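Local coordinates for DNA mismatch repair protein MutS (Thermus aquaticus, PDB 1EWQ), which takes part in DNA repair by binding mismatched DNA, possibly as the mismatch-recognition step, and has a weak ATPase activity, at residues G321-L326 with E361-L366; V460-R465 with R475-P479; M574-L580 with R688-F693. Residues are numbered along the deposited sequence.

Interaction 1: residues G321-L326 with E361-L366; sequences GVRRLL and ELRALL
Helix packing by bumps into hollows is seen in this nearly antiparallel pair from the helical MutS domain III. Both segments are helical throughout, the last turns of helices 316-326 and 346-366; their axes pass 10.1 Å apart at 167°, with Val322 CA and Leu362 CA 6.5 Å from each other. The hollow on the first helix is floored by Gly321, whose bare backbone admits the Leu365 tip: Gly321 C lies 4.0 Å from Leu365 CD1. Leu325 (m, t) forms a wall of that hollow, its CD1 3.4 Å from Leu365 CD1. One turn back along the second helix, Leu362 (m, t) sends a forked end between Val322, Leu325 and Leu326: CD2 sits 3.6 Å from Leu325 CB and 4.2 Å from Val322 CG1, while CD1 reaches Leu326 CD2 at 4.0 Å. Val322 (t) turns CG2 to Leu366 CD2, 3.8 Å away. At the margin, Leu325 CD2 touches Glu361 OE1 at 3.6 Å. Helix 514-540 closes one side, meeting Leu326, Leu362 and Leu366. Made mostly by aliphatic side chains, without cross-segment hydrogen bonds or salt bridges, the fit depends on van der Waals contact, more buried beneath helix 514-540 and open at the Leu365 edge.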
loop_
_atom_site.group_PDB
_atom_site.type_symbol
_atom_site.label_atom_id
_atom_site.label_comp_id
_atom_site.label_asym_id
_atom_site.label_seq_id
_atom_site.Cartn_x
_atom_site.Cartn_y
_atom_site.Cartn_z
ATOM N N GLY C 321 37.651 -3.202 -14.425
ATOM C CA GLY C 321 38.343 -2.038 -13.905
ATOM C C GLY C 321 37.483 -0.794 -14.027
ATOM O O GLY C 321 37.332 -0.028 -13.069
ATOM N N VAL C 322 36.917 -0.592 -15.211
ATOM C CA VAL C 322 36.060 0.564 -15.454
ATOM C C VAL C 322 34.855 0.534 -14.510
ATOM O O VAL C 322 34.520 1.548 -13.891
ATOM C CB VAL C 322 35.590 0.595 -16.930
ATOM C CG1 VAL C 322 34.440 1.569 -17.108
ATOM C CG2 VAL C 322 36.751 1.003 -17.819
ATOM N N ARG C 323 34.227 -0.635 -14.388
ATOM C CA ARG C 323 33.066 -0.811 -13.519
ATOM C C ARG C 323 33.414 -0.546 -12.045
ATOM O O ARG C 323 32.606 0.003 -11.294
ATOM C CB ARG C 323 32.480 -2.228 -13.705
ATOM C CG ARG C 323 31.769 -2.433 -15.057
ATOM C CD ARG C 323 31.365 -3.889 -15.328
ATOM N NE ARG C 323 30.491 -4.436 -14.291
ATOM C CZ ARG C 323 29.250 -4.018 -14.048
ATOM N NH1 ARG C 323 28.720 -3.040 -14.776
ATOM N NH2 ARG C 323 28.543 -4.564 -13.063
ATOM N N ARG C 324 34.621 -0.929 -11.642
ATOM C CA ARG C 324 35.081 -0.710 -10.273
ATOM C C ARG C 324 35.131 0.796 -10.032
ATOM O O ARG C 324 34.623 1.297 -9.027
ATOM C CB ARG C 324 36.498 -1.283 -10.086
ATOM C CG ARG C 324 36.670 -2.221 -8.903
ATOM C CD ARG C 324 38.153 -2.386 -8.539
ATOM N NE ARG C 324 38.957 -2.796 -9.686
ATOM C CZ ARG C 324 38.839 -3.968 -10.309
ATOM N NH1 ARG C 324 37.952 -4.866 -9.895
ATOM N NH2 ARG C 324 39.593 -4.231 -11.371
ATOM N N LEU C 325 35.747 1.515 -10.969
ATOM C CA LEU C 325 35.882 2.965 -10.849
ATOM C C LEU C 325 34.542 3.693 -10.921
ATOM O O LEU C 325 34.294 4.604 -10.127
ATOM C CB LEU C 325 36.850 3.502 -11.918
ATOM C CG LEU C 325 38.319 3.108 -11.666
ATOM C CD1 LEU C 325 39.166 3.368 -12.900
ATOM C CD2 LEU C 325 38.858 3.883 -10.455
ATOM N N LEU C 326 33.682 3.285 -11.856
ATOM C CA LEU C 326 32.368 3.909 -12.012
ATOM C C LEU C 326 31.519 3.786 -10.751
ATOM O O LEU C 326 30.736 4.672 -10.433
ATOM C CB LEU C 326 31.613 3.280 -13.180
ATOM C CG LEU C 326 32.160 3.567 -14.572
ATOM C CD1 LEU C 326 31.304 2.838 -15.608
ATOM C CD2 LEU C 326 32.169 5.080 -14.817
ATOM N N GLU C 361 41.711 8.452 -13.393
ATOM C CA GLU C 361 41.980 7.017 -13.359
ATOM C C GLU C 361 41.267 6.326 -14.526
ATOM O O GLU C 361 41.819 5.428 -15.162
ATOM C CB GLU C 361 41.512 6.424 -12.027
ATOM C CG GLU C 361 42.164 7.053 -10.799
ATOM C CD GLU C 361 41.701 6.412 -9.500
ATOM O OE1 GLU C 361 42.017 5.222 -9.269
ATOM O OE2 GLU C 361 41.013 7.096 -8.713
ATOM N N LEU C 362 40.033 6.743 -14.798
ATOM C CA LEU C 362 39.270 6.180 -15.908
ATOM C C LEU C 362 39.959 6.575 -17.204
ATOM O O LEU C 362 40.124 5.760 -18.109
ATOM C CB LEU C 362 37.843 6.729 -15.920
ATOM C CG LEU C 362 36.836 6.161 -14.928
ATOM C CD1 LEU C 362 35.603 7.041 -14.914
ATOM C CD2 LEU C 362 36.486 4.732 -15.307
ATOM N N ARG C 363 40.360 7.841 -17.284
ATOM C CA ARG C 363 41.034 8.341 -18.472
ATOM C C ARG C 363 42.269 7.489 -18.749
ATOM O O ARG C 363 42.593 7.207 -19.899
ATOM C CB ARG C 363 41.429 9.811 -18.291
ATOM C CG ARG C 363 41.852 10.471 -19.588
ATOM C CD ARG C 363 41.779 11.992 -19.527
ATOM N NE ARG C 363 41.533 12.539 -20.862
ATOM C CZ ARG C 363 41.587 13.829 -21.182
ATOM N NH1 ARG C 363 41.886 14.740 -20.267
ATOM N NH2 ARG C 363 41.323 14.208 -22.423
ATOM N N ALA C 364 42.943 7.067 -17.686
ATOM C CA ALA C 364 44.135 6.242 -17.825
ATOM C C ALA C 364 43.808 4.863 -18.396
ATOM O O ALA C 364 44.601 4.295 -19.144
ATOM C CB ALA C 364 44.824 6.096 -16.476
ATOM N N LEU C 365 42.642 4.327 -18.043
ATOM C CA LEU C 365 42.233 3.004 -18.520
ATOM C C LEU C 365 41.685 3.008 -19.941
ATOM O O LEU C 365 42.027 2.150 -20.746
ATOM C CB LEU C 365 41.178 2.402 -17.590
ATOM C CG LEU C 365 41.640 1.863 -16.240
ATOM C CD1 LEU C 365 40.425 1.493 -15.407
ATOM C CD2 LEU C 365 42.530 0.652 -16.448
ATOM N N LEU C 366 40.832 3.975 -20.246
ATOM C CA LEU C 366 40.232 4.049 -21.571
ATOM C C LEU C 366 41.111 4.782 -22.578
ATOM O O LEU C 366 40.848 4.753 -23.780
ATOM C CB LEU C 366 38.857 4.714 -21.471
ATOM C CG LEU C 366 37.903 3.970 -20.529
ATOM C CD1 LEU C 366 36.713 4.845 -20.174
ATOM C CD2 LEU C 366 37.462 2.672 -21.187
#

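Interaction 2: residues V460-R465 with R475-P479; sequences VPKEYR and RYTLP. With nucleotides of chain A.
How a loop joins a sheet is seen at the DNA-binding tip of the MutS clamp, where Arg465 and Thr477 end the hairpin's antiparallel pairing. Val460 (t) lays CG1 over the Tyr476 ring face in a CH-pi contact, 4.0 Å from the centroid. Pro461 to Tyr464 form a type I turn (Tyr464 N to Pro461 O 3.2 Å); Glu463 CB meets Leu478 CD2 at 4.0 Å. Tyr464 (m) puts CB 3.6 Å from Tyr476 CB and CD1 3.4 Å from Leu478 CD2, its hydroxyl hydrogen-bonded to Glu429. Arg465 opens the strand as a hydrogen-bonded pair with Thr477: Arg465 N to Thr477 O is 2.9 Å, and the weak return bond, Thr477 N to Arg465 O, 2.7 Å. Arg475 points its CA-to-CB bond away from the loop; its guanidinium donates hydrogen bonds from NH1 to OP1 (2.5 Å) and NH2 to OP2 (3.1 Å) of DT19 of chain A, with Glu451 as second partner. Meeting phosphate, this arginine is consistent with binding that does not read sequence.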
loop_
_atom_site.group_PDB
_atom_site.type_symbol
_atom_site.label_atom_id
_atom_site.label_comp_id
_atom_site.label_asym_id
_atom_site.label_seq_id
_atom_site.Cartn_x
_atom_site.Cartn_y
_atom_site.Cartn_z
ATOM N N VAL C 460 33.707 31.773 48.176
ATOM C CA VAL C 460 33.631 32.582 46.952
ATOM C C VAL C 460 34.053 34.043 47.145
ATOM O O VAL C 460 33.554 34.731 48.032
ATOM C CB VAL C 460 32.195 32.557 46.385
ATOM C CG1 VAL C 460 32.100 33.444 45.161
ATOM C CG2 VAL C 460 31.793 31.133 46.050
ATOM N N PRO C 461 34.978 34.540 46.307
ATOM C CA PRO C 461 35.395 35.935 46.472
ATOM C C PRO C 461 34.256 36.923 46.220
ATOM O O PRO C 461 33.311 36.631 45.476
ATOM C CB PRO C 461 36.552 36.079 45.480
ATOM C CG PRO C 461 36.239 35.070 44.438
ATOM C CD PRO C 461 35.730 33.887 45.223
ATOM N N LYS C 462 34.357 38.087 46.859
ATOM C CA LYS C 462 33.352 39.143 46.760
ATOM C C LYS C 462 33.110 39.635 45.334
ATOM O O LYS C 462 32.015 40.099 45.013
ATOM C CB LYS C 462 33.764 40.338 47.632
ATOM C CG LYS C 462 34.250 39.998 49.046
ATOM C CD LYS C 462 33.162 39.379 49.942
ATOM C CE LYS C 462 33.111 37.854 49.814
ATOM N NZ LYS C 462 32.304 37.200 50.903
ATOM N N GLU C 463 34.135 39.543 44.488
ATOM C CA GLU C 463 34.044 39.993 43.094
ATOM C C GLU C 463 33.097 39.154 42.242
ATOM O O GLU C 463 32.506 39.657 41.287
ATOM C CB GLU C 463 35.429 39.975 42.428
ATOM C CG GLU C 463 36.470 40.865 43.083
ATOM C CD GLU C 463 36.751 40.486 44.533
ATOM O OE1 GLU C 463 37.007 39.290 44.808
ATOM O OE2 GLU C 463 36.720 41.394 45.396
ATOM N N TYR C 464 32.967 37.873 42.574
ATOM C CA TYR C 464 32.094 36.986 41.817
ATOM C C TYR C 464 30.667 37.500 41.819
ATOM O O TYR C 464 30.098 37.762 42.876
ATOM C CB TYR C 464 32.141 35.569 42.398
ATOM C CG TYR C 464 33.355 34.778 41.973
ATOM C CD1 TYR C 464 34.544 35.422 41.640
ATOM C CD2 TYR C 464 33.327 33.385 41.942
ATOM C CE1 TYR C 464 35.682 34.700 41.290
ATOM C CE2 TYR C 464 34.460 32.648 41.597
ATOM C CZ TYR C 464 35.635 33.315 41.272
ATOM O OH TYR C 464 36.766 32.610 40.943
ATOM N N ARG C 465 30.103 37.664 40.627
ATOM C CA ARG C 465 28.733 38.132 40.495
ATOM C C ARG C 465 27.854 36.915 40.197
ATOM O O ARG C 465 28.019 36.251 39.176
ATOM C CB ARG C 465 28.627 39.172 39.367
ATOM C CG ARG C 465 27.230 39.777 39.174
ATOM C CD ARG C 465 26.623 39.390 37.810
ATOM N NE ARG C 465 27.250 40.095 36.689
ATOM C CZ ARG C 465 27.089 39.781 35.400
ATOM N NH1 ARG C 465 26.315 38.761 35.041
ATOM N NH2 ARG C 465 27.710 40.495 34.460
ATOM N N ARG C 475 26.784 29.516 39.901
ATOM C CA ARG C 475 27.632 30.069 38.869
ATOM C C ARG C 475 27.693 31.588 38.961
ATOM O O ARG C 475 26.698 32.257 39.269
ATOM C CB ARG C 475 27.137 29.595 37.498
ATOM C CG ARG C 475 27.252 28.085 37.361
ATOM C CD ARG C 475 26.450 27.516 36.209
ATOM N NE ARG C 475 26.645 26.071 36.125
ATOM C CZ ARG C 475 25.909 25.250 35.380
ATOM N NH1 ARG C 475 24.916 25.725 34.643
ATOM N NH2 ARG C 475 26.167 23.947 35.382
ATOM N N TYR C 476 28.882 32.122 38.707
ATOM C CA TYR C 476 29.110 33.553 38.791
ATOM C C TYR C 476 29.782 34.110 37.552
ATOM O O TYR C 476 30.060 33.397 36.588
ATOM C CB TYR C 476 29.992 33.890 39.996
ATOM C CG TYR C 476 29.628 33.167 41.273
ATOM C CD1 TYR C 476 29.992 31.834 41.465
ATOM C CD2 TYR C 476 28.943 33.822 42.298
ATOM C CE1 TYR C 476 29.688 31.167 42.643
ATOM C CE2 TYR C 476 28.633 33.166 43.489
ATOM C CZ TYR C 476 29.009 31.837 43.653
ATOM O OH TYR C 476 28.707 31.168 44.816
ATOM N N THR C 477 30.063 35.403 37.616
ATOM C CA THR C 477 30.696 36.102 36.521
ATOM C C THR C 477 31.683 37.132 37.039
ATOM O O THR C 477 31.517 37.674 38.133
ATOM C CB THR C 477 29.628 36.809 35.656
ATOM O OG1 THR C 477 29.077 35.873 34.725
ATOM C CG2 THR C 477 30.210 37.984 34.922
ATOM N N LEU C 478 32.724 37.368 36.257
ATOM C CA LEU C 478 33.721 38.374 36.574
ATOM C C LEU C 478 33.632 39.345 35.398
ATOM O O LEU C 478 33.267 38.952 34.288
ATOM C CB LEU C 478 35.129 37.765 36.655
ATOM C CG LEU C 478 35.508 36.919 37.878
ATOM C CD1 LEU C 478 36.985 36.572 37.802
ATOM C CD2 LEU C 478 35.235 37.688 39.164
ATOM N N PRO C 479 33.938 40.629 35.631
ATOM C CA PRO C 479 33.894 41.666 34.593
ATOM C C PRO C 479 34.733 41.355 33.340
ATOM O O PRO C 479 34.308 41.624 32.210
ATOM C CB PRO C 479 34.392 42.904 35.334
ATOM C CG PRO C 479 33.866 42.679 36.730
ATOM C CD PRO C 479 34.210 41.220 36.955
ATOM P P DT A 19 23.265 23.016 33.205
ATOM O OP1 DT A 19 23.032 24.464 33.492
ATOM O OP2 DT A 19 24.648 22.484 33.096
ATOM O "O5'" DT A 19 22.522 22.201 34.338
ATOM C "C5'" DT A 19 21.702 21.112 33.987
ATOM C "C4'" DT A 19 20.624 20.930 35.021
ATOM O "O4'" DT A 19 19.837 19.801 34.602
ATOM C "C3'" DT A 19 21.175 20.575 36.395
ATOM O "O3'" DT A 19 20.332 21.109 37.414
ATOM C "C2'" DT A 19 21.221 19.059 36.380
ATOM C "C1'" DT A 19 20.146 18.655 35.376
ATOM N N1 DT A 19 20.582 17.616 34.429
ATOM C C2 DT A 19 19.696 16.618 34.120
ATOM O O2 DT A 19 18.578 16.552 34.613
ATOM N N3 DT A 19 20.163 15.700 33.213
ATOM C C4 DT A 19 21.402 15.684 32.605
ATOM O O4 DT A 19 21.682 14.794 31.809
ATOM C C5 DT A 19 22.288 16.767 32.984
ATOM C C7 DT A 19 23.652 16.843 32.373
ATOM C C6 DT A 19 21.838 17.661 33.867
#

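Interaction 3: residues M574-L580 with R688-F693; sequences MAHELVL and RAYTLF
Parallel strands in a P-loop NTPase sheet bury apolar side chains on both faces, and strands 578-582 and 690-694 illustrate the rule. On one face Val579 (t) meets Leu692 (m, t), CG1 to CD2 3.7 Å, and selenomethionine Met574 adds SE to Leu692 CD2 at 3.7 Å; helix 589-603, which follows the predicted ATP-binding loop, packs on Leu692. The other face carries Leu578, Leu580, Thr691 and Phe693, with Leu580 CD2 3.8 Å and Leu578 CD2 4.3 Å from Phe693 CB. The register pairs Leu578 with Thr691, Val579 with Leu692 and Leu580 with Phe693, CA atoms 4.7 to 4.9 Å apart and axes at 15°. Backbone hydrogen bonds join Thr691 N to Glu577 O (3.0 Å, this oxygen less surely placed), Val579 N to Thr691 O (2.7 Å) and Phe693 N to Val579 O (2.8 Å). Upstream, His576 takes positive phi (54°) and sets its ring obliquely against that of Tyr690, centroids 4.3 Å apart. Arg688 ends helix 670-687 in a Schellman motif and offers its O to His576 ND1 at 2.9 Å. Tyr690 OH is hydrogen-bonded to the backbone O of Asp549 and His576 NE2 to its OD2. The chemistry thus grades from a buried, largely apolar interior, held by backbone hydrogen bonds, to a polar end where an imidazole ties strand entry to helix exit.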
loop_
_atom_site.group_PDB
_atom_site.type_symbol
_atom_site.label_atom_id
_atom_site.label_comp_id
_atom_site.label_asym_id
_atom_site.label_seq_id
_atom_site.Cartn_x
_atom_site.Cartn_y
_atom_site.Cartn_z
HETATM N N MSE C 574 12.059 -17.751 -39.286
HETATM C CA MSE C 574 10.926 -16.971 -39.777
HETATM C C MSE C 574 11.350 -15.962 -40.828
HETATM O O MSE C 574 12.375 -15.287 -40.682
HETATM C CB MSE C 574 10.294 -16.172 -38.642
HETATM C CG MSE C 574 9.311 -16.899 -37.785
HETATM SE SE MSE C 574 8.232 -15.551 -36.948
HETATM C CE MSE C 574 7.038 -15.196 -38.389
ATOM N N ALA C 575 10.535 -15.814 -41.862
ATOM C CA ALA C 575 10.843 -14.867 -42.925
ATOM C C ALA C 575 9.543 -14.317 -43.480
ATOM O O ALA C 575 9.043 -14.804 -44.491
ATOM C CB ALA C 575 11.634 -15.563 -44.028
ATOM N N HIS C 576 8.996 -13.304 -42.811
ATOM C CA HIS C 576 7.736 -12.703 -43.242
ATOM C C HIS C 576 6.718 -13.822 -43.374
ATOM O O HIS C 576 5.953 -13.860 -44.327
ATOM C CB HIS C 576 7.908 -12.004 -44.598
ATOM C CG HIS C 576 8.894 -10.876 -44.580
ATOM N ND1 HIS C 576 8.584 -9.618 -44.107
ATOM C CD2 HIS C 576 10.192 -10.824 -44.964
ATOM C CE1 HIS C 576 9.648 -8.842 -44.200
ATOM N NE2 HIS C 576 10.637 -9.550 -44.715
ATOM N N GLU C 577 6.724 -14.734 -42.409
ATOM C CA GLU C 577 5.819 -15.880 -42.407
ATOM C C GLU C 577 4.743 -15.844 -41.315
ATOM O O GLU C 577 4.892 -15.162 -40.298
ATOM C CB GLU C 577 6.637 -17.170 -42.256
ATOM C CG GLU C 577 7.516 -17.493 -43.459
ATOM C CD GLU C 577 8.553 -18.573 -43.175
ATOM O OE1 GLU C 577 9.455 -18.334 -42.342
ATOM O OE2 GLU C 577 8.463 -19.660 -43.792
ATOM N N LEU C 578 3.655 -16.572 -41.552
ATOM C CA LEU C 578 2.560 -16.699 -40.596
ATOM C C LEU C 578 2.870 -18.023 -39.901
ATOM O O LEU C 578 2.661 -19.094 -40.474
ATOM C CB LEU C 578 1.226 -16.814 -41.329
ATOM C CG LEU C 578 -0.092 -16.714 -40.558
ATOM C CD1 LEU C 578 -1.061 -17.703 -41.168
ATOM C CD2 LEU C 578 0.085 -17.003 -39.089
ATOM N N VAL C 579 3.382 -17.949 -38.678
ATOM C CA VAL C 579 3.757 -19.145 -37.932
ATOM C C VAL C 579 2.722 -19.536 -36.892
ATOM O O VAL C 579 2.568 -18.863 -35.880
ATOM C CB VAL C 579 5.117 -18.932 -37.216
ATOM C CG1 VAL C 579 5.460 -20.138 -36.369
ATOM C CG2 VAL C 579 6.208 -18.674 -38.238
ATOM N N LEU C 580 2.014 -20.628 -37.136
ATOM C CA LEU C 580 1.004 -21.080 -36.191
ATOM C C LEU C 580 1.655 -22.070 -35.251
ATOM O O LEU C 580 2.439 -22.922 -35.689
ATOM C CB LEU C 580 -0.148 -21.767 -36.917
ATOM C CG LEU C 580 -0.943 -20.930 -37.918
ATOM C CD1 LEU C 580 -1.823 -21.859 -38.724
ATOM C CD2 LEU C 580 -1.781 -19.878 -37.184
ATOM N N ARG C 688 2.375 -9.726 -44.679
ATOM C CA ARG C 688 3.747 -10.222 -44.737
ATOM C C ARG C 688 4.565 -9.917 -43.478
ATOM O O ARG C 688 5.798 -9.967 -43.502
ATOM C CB ARG C 688 4.483 -9.685 -45.973
ATOM C CG ARG C 688 3.889 -10.141 -47.306
ATOM C CD ARG C 688 4.709 -9.647 -48.506
ATOM N NE ARG C 688 5.753 -10.598 -48.904
ATOM C CZ ARG C 688 6.989 -10.627 -48.417
ATOM N NH1 ARG C 688 7.368 -9.747 -47.497
ATOM N NH2 ARG C 688 7.850 -11.540 -48.854
ATOM N N ALA C 689 3.883 -9.598 -42.383
ATOM C CA ALA C 689 4.582 -9.334 -41.129
ATOM C C ALA C 689 5.072 -10.684 -40.601
ATOM O O ALA C 689 4.649 -11.731 -41.089
ATOM C CB ALA C 689 3.644 -8.702 -40.127
ATOM N N TYR C 690 5.988 -10.661 -39.638
ATOM C CA TYR C 690 6.476 -11.896 -39.043
ATOM C C TYR C 690 5.492 -12.145 -37.904
ATOM O O TYR C 690 5.525 -11.457 -36.875
ATOM C CB TYR C 690 7.887 -11.729 -38.474
ATOM C CG TYR C 690 8.960 -11.329 -39.467
ATOM C CD1 TYR C 690 8.901 -10.110 -40.135
ATOM C CD2 TYR C 690 10.075 -12.149 -39.684
ATOM C CE1 TYR C 690 9.934 -9.706 -40.993
ATOM C CE2 TYR C 690 11.108 -11.762 -40.534
ATOM C CZ TYR C 690 11.035 -10.541 -41.184
ATOM O OH TYR C 690 12.070 -10.138 -42.008
ATOM N N THR C 691 4.624 -13.129 -38.092
ATOM C CA THR C 691 3.609 -13.429 -37.109
ATOM C C THR C 691 3.732 -14.796 -36.421
ATOM O O THR C 691 3.879 -15.828 -37.080
ATOM C CB THR C 691 2.198 -13.338 -37.761
ATOM O OG1 THR C 691 2.004 -12.042 -38.343
ATOM C CG2 THR C 691 1.126 -13.582 -36.736
ATOM N N LEU C 692 3.690 -14.781 -35.088
ATOM C CA LEU C 692 3.701 -16.012 -34.298
ATOM C C LEU C 692 2.283 -16.038 -33.723
ATOM O O LEU C 692 1.877 -15.127 -32.998
ATOM C CB LEU C 692 4.726 -15.965 -33.161
ATOM C CG LEU C 692 6.217 -16.065 -33.479
ATOM C CD1 LEU C 692 7.013 -15.996 -32.179
ATOM C CD2 LEU C 692 6.515 -17.371 -34.206
ATOM N N PHE C 693 1.534 -17.075 -34.058
ATOM C CA PHE C 693 0.153 -17.185 -33.621
ATOM C C PHE C 693 -0.075 -18.485 -32.873
ATOM O O PHE C 693 -0.216 -19.537 -33.496
ATOM C CB PHE C 693 -0.757 -17.110 -34.859
ATOM C CG PHE C 693 -2.232 -17.030 -34.556
ATOM C CD1 PHE C 693 -3.130 -16.666 -35.566
ATOM C CD2 PHE C 693 -2.737 -17.320 -33.286
ATOM C CE1 PHE C 693 -4.496 -16.587 -35.318
ATOM C CE2 PHE C 693 -4.113 -17.246 -33.026
ATOM C CZ PHE C 693 -4.990 -16.878 -34.045
#

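How the interactions relate
Followed from the N terminus, the three contacts come in series, none nested in or crossing another. Interaction 1 closes a largely helical excursion of 34 residues within MutS domain III, tying helix 316-326 to the end of helix 346-366. Interaction 2 follows and shuts a short hairpin of nine intervening residues beside the DNA, its centre about 66 Å from that of interaction 1. Interaction 3 spans by far the longest loop, 107 residues containing the predicted ATP-binding loop, and draws together two strands of the ATPase sheet. Interactions 2 and 3 lie on opposite sides of the chain's centre, their own centres about 99 Å apart, so the clamp and the nucleotide-binding domain each contain their own contact, far from the other.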